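PDB 5NKQ: fluoride-specific ion channel FluC from Bordetella pertussis, which conducts fluoride ions selectively across the inner membrane, lowering their toxic concentration in the cell while excluding chloride. Local coordinates for residues 24-29 / 40-45. Numbering follows the deposited sequence.
Sequences WVLGLK and LTANLV. Unlike the reference sequence in segment 24-29: Lys29 (reference Arg). With F (fluoride ion), chain J.
In the transmembrane helix bundle of this channel, helix 6-30 packs against the pore-lining helix 37-59 through the side chain of Leu26. The two segments come closest at Leu26 and Ala42, whose CA atoms lie 7.0 Å apart, and the forked side chain of Leu26 bridges them. Its CD1 branch lies over the small Ala42, 4.2 Å from Ala42 CA and 4.3 Å from Ala42 CB; the lone methyl of alanine lets the leucine tip come close to the helix backbone. The CD2 branch meets the methyl of Thr41, with CD2 to Thr41 CG2 at 4.3 Å. Threonine suits this place because its hydroxyl is engaged within its own helix, OG1 bonding to Trp37 O, while its methyl takes part in the apolar contact. Asn43 serves the pore instead. With CG anti to its carbonyl carbon (chi1 -75°), the amide reaches the fluoride, ND2 donating over 2.8 Å at an N-H...F angle of 145°. Its OD1 accepts from Thr81 N, which should fix the amide's rotation with the NH2 toward the ion, and Ser108 OG also bonds the fluoride. Helix 37-59 thus offers Thr41 and Ala42 to helix 6-30 and Asn43 to a fluoride path of the double-barrelled Fluc channel.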
ATOM      1  N   TRP A  24       9.880  -8.757  -2.239  1.00 31.26           N
ATOM      2  CA  TRP A  24      11.160  -8.525  -2.898  1.00 30.51           C
ATOM      3  C   TRP A  24      11.446  -9.598  -3.942  1.00 31.90           C
ATOM      4  O   TRP A  24      11.889  -9.289  -5.054  1.00 32.07           O
ATOM      5  CB  TRP A  24      12.274  -8.470  -1.852  1.00 32.35           C
ATOM      6  CG  TRP A  24      13.649  -8.315  -2.420  1.00 33.00           C
ATOM      7  CD1 TRP A  24      14.076  -7.352  -3.288  1.00 33.76           C
ATOM      8  CD2 TRP A  24      14.788  -9.136  -2.139  1.00 36.55           C
ATOM      9  NE1 TRP A  24      15.408  -7.531  -3.573  1.00 35.23           N
ATOM     10  CE2 TRP A  24      15.869  -8.618  -2.879  1.00 35.88           C
ATOM     11  CE3 TRP A  24      14.999 -10.261  -1.335  1.00 39.34           C
ATOM     12  CZ2 TRP A  24      17.140  -9.187  -2.842  1.00 39.00           C
ATOM     13  CZ3 TRP A  24      16.261 -10.825  -1.299  1.00 42.52           C
ATOM     14  CH2 TRP A  24      17.315 -10.287  -2.048  1.00 41.08           C
ATOM     15  N   VAL A  25      11.187 -10.864  -3.607  1.00 31.60           N
ATOM     16  CA  VAL A  25      11.417 -11.945  -4.560  1.00 33.83           C
ATOM     17  C   VAL A  25      10.439 -11.849  -5.726  1.00 37.30           C
ATOM     18  O   VAL A  25      10.821 -12.023  -6.890  1.00 35.96           O
ATOM     19  CB  VAL A  25      11.327 -13.309  -3.853  1.00 38.67           C
ATOM     20  CG1 VAL A  25      11.322 -14.439  -4.869  1.00 43.55           C
ATOM     21  CG2 VAL A  25      12.483 -13.476  -2.878  1.00 37.00           C
ATOM     22  N   LEU A  26       9.164 -11.570  -5.434  1.00 35.39           N
ATOM     23  CA  LEU A  26       8.175 -11.429  -6.500  1.00 33.83           C
ATOM     24  C   LEU A  26       8.561 -10.321  -7.469  1.00 35.02           C
ATOM     25  O   LEU A  26       8.359 -10.448  -8.682  1.00 35.04           O
ATOM     26  CB  LEU A  26       6.792 -11.161  -5.904  1.00 33.29           C
ATOM     27  CG  LEU A  26       6.060 -12.354  -5.286  1.00 34.52           C
ATOM     28  CD1 LEU A  26       4.822 -11.890  -4.535  1.00 32.17           C
ATOM     29  CD2 LEU A  26       5.688 -13.362  -6.361  1.00 33.85           C
ATOM     30  N   GLY A  27       9.122  -9.225  -6.954  1.00 35.24           N
ATOM     31  CA  GLY A  27       9.561  -8.153  -7.830  1.00 33.63           C
ATOM     32  C   GLY A  27      10.731  -8.559  -8.706  1.00 36.98           C
ATOM     33  O   GLY A  27      10.777  -8.221  -9.890  1.00 38.19           O
ATOM     34  N   LEU A  28      11.690  -9.294  -8.139  1.00 37.66           N
ATOM     35  CA  LEU A  28      12.843  -9.724  -8.922  1.00 36.01           C
ATOM     36  C   LEU A  28      12.447 -10.702 -10.021  1.00 39.68           C
ATOM     37  O   LEU A  28      13.113 -10.762 -11.061  1.00 46.98           O
ATOM     38  CB  LEU A  28      13.894 -10.353  -8.006  1.00 35.13           C
ATOM     39  CG  LEU A  28      14.512  -9.435  -6.950  1.00 37.23           C
ATOM     40  CD1 LEU A  28      15.488 -10.204  -6.071  1.00 36.63           C
ATOM     41  CD2 LEU A  28      15.197  -8.247  -7.605  1.00 38.64           C
ATOM     42  N   LYS A  29      11.370 -11.461  -9.822  1.00 38.17           N
ATOM     43  CA  LYS A  29      10.965 -12.482 -10.777  1.00 37.72           C
ATOM     44  C   LYS A  29       9.833 -12.049 -11.700  1.00 38.40           C
ATOM     45  O   LYS A  29       9.676 -12.644 -12.772  1.00 42.37           O
ATOM     46  CB  LYS A  29      10.539 -13.760 -10.043  1.00 38.99           C
ATOM     47  CG  LYS A  29      11.677 -14.486  -9.343  1.00 48.51           C
ATOM     48  CD  LYS A  29      11.194 -15.781  -8.705  1.00 55.18           C
ATOM     49  CE  LYS A  29      12.341 -16.540  -8.056  1.00 58.84           C
ATOM     50  NZ  LYS A  29      13.392 -16.906  -9.046  1.00 61.04           N
ATOM     51  N   LEU A  40       2.347  -5.475  -8.512  1.00 28.28           N
ATOM     52  CA  LEU A  40       0.915  -5.718  -8.645  1.00 39.05           C
ATOM     53  C   LEU A  40       0.537  -7.086  -8.091  1.00 38.07           C
ATOM     54  O   LEU A  40      -0.492  -7.225  -7.419  1.00 34.33           O
ATOM     55  CB  LEU A  40       0.498  -5.594 -10.109  1.00 37.52           C
ATOM     56  CG  LEU A  40      -0.996  -5.738 -10.403  1.00 39.57           C
ATOM     57  CD1 LEU A  40      -1.792  -4.687  -9.644  1.00 38.64           C
ATOM     58  CD2 LEU A  40      -1.258  -5.640 -11.898  1.00 41.33           C
ATOM     59  N   THR A  41       1.358  -8.106  -8.358  1.00 28.53           N
ATOM     60  CA  THR A  41       1.088  -9.431  -7.808  1.00 31.49           C
ATOM     61  C   THR A  41       1.104  -9.407  -6.286  1.00 29.95           C
ATOM     62  O   THR A  41       0.246 -10.017  -5.639  1.00 33.52           O
ATOM     63  CB  THR A  41       2.108 -10.441  -8.339  1.00 30.27           C
ATOM     64  OG1 THR A  41       1.987 -10.538  -9.763  1.00 32.39           O
ATOM     65  CG2 THR A  41       1.876 -11.815  -7.721  1.00 33.79           C
ATOM     66  N   ALA A  42       2.067  -8.694  -5.695  1.00 28.20           N
ATOM     67  CA  ALA A  42       2.141  -8.614  -4.240  1.00 36.95           C
ATOM     68  C   ALA A  42       0.908  -7.933  -3.660  1.00 33.82           C
ATOM     69  O   ALA A  42       0.382  -8.361  -2.626  1.00 36.83           O
ATOM     70  CB  ALA A  42       3.411  -7.875  -3.819  1.00 27.88           C
ATOM     71  N   ASN A  43       0.426  -6.874  -4.315  1.00 33.51           N
ATOM     72  CA  ASN A  43      -0.750  -6.171  -3.815  1.00 34.72           C
ATOM     73  C   ASN A  43      -2.022  -6.978  -4.047  1.00 30.68           C
ATOM     74  O   ASN A  43      -2.919  -6.987  -3.197  1.00 34.68           O
ATOM     75  CB  ASN A  43      -0.856  -4.792  -4.466  1.00 27.66           C
ATOM     76  CG  ASN A  43       0.155  -3.808  -3.911  1.00 38.77           C
ATOM     77  OD1 ASN A  43       0.614  -3.948  -2.777  1.00 35.53           O
ATOM     78  ND2 ASN A  43       0.503  -2.801  -4.706  1.00 39.38           N
ATOM     79  N   LEU A  44      -2.120  -7.661  -5.190  1.00 32.37           N
ATOM     80  CA  LEU A  44      -3.304  -8.468  -5.468  1.00 33.33           C
ATOM     81  C   LEU A  44      -3.381  -9.673  -4.537  1.00 36.26           C
ATOM     82  O   LEU A  44      -4.446  -9.979  -3.989  1.00 28.25           O
ATOM     83  CB  LEU A  44      -3.310  -8.916  -6.929  1.00 35.93           C
ATOM     84  CG  LEU A  44      -3.571  -7.839  -7.984  1.00 37.66           C
ATOM     85  CD1 LEU A  44      -3.531  -8.434  -9.382  1.00 38.98           C
ATOM     86  CD2 LEU A  44      -4.899  -7.149  -7.728  1.00 32.05           C
ATOM     87  N   VAL A  45      -2.259 -10.372  -4.352  1.00 34.08           N
ATOM     88  CA  VAL A  45      -2.240 -11.521  -3.448  1.00 31.61           C
ATOM     89  C   VAL A  45      -2.495 -11.073  -2.015  1.00 32.64           C
ATOM     90  O   VAL A  45      -3.255 -11.711  -1.275  1.00 31.77           O
ATOM     91  CB  VAL A  45      -0.907 -12.282  -3.581  1.00 31.20           C
ATOM     92  CG1 VAL A  45      -0.750 -13.288  -2.453  1.00 29.34           C
ATOM     93  CG2 VAL A  45      -0.833 -12.979  -4.930  1.00 30.46           C
TER
HETATM   94  F     F J 202       0.408  -2.184  -7.436  1.00 42.52           F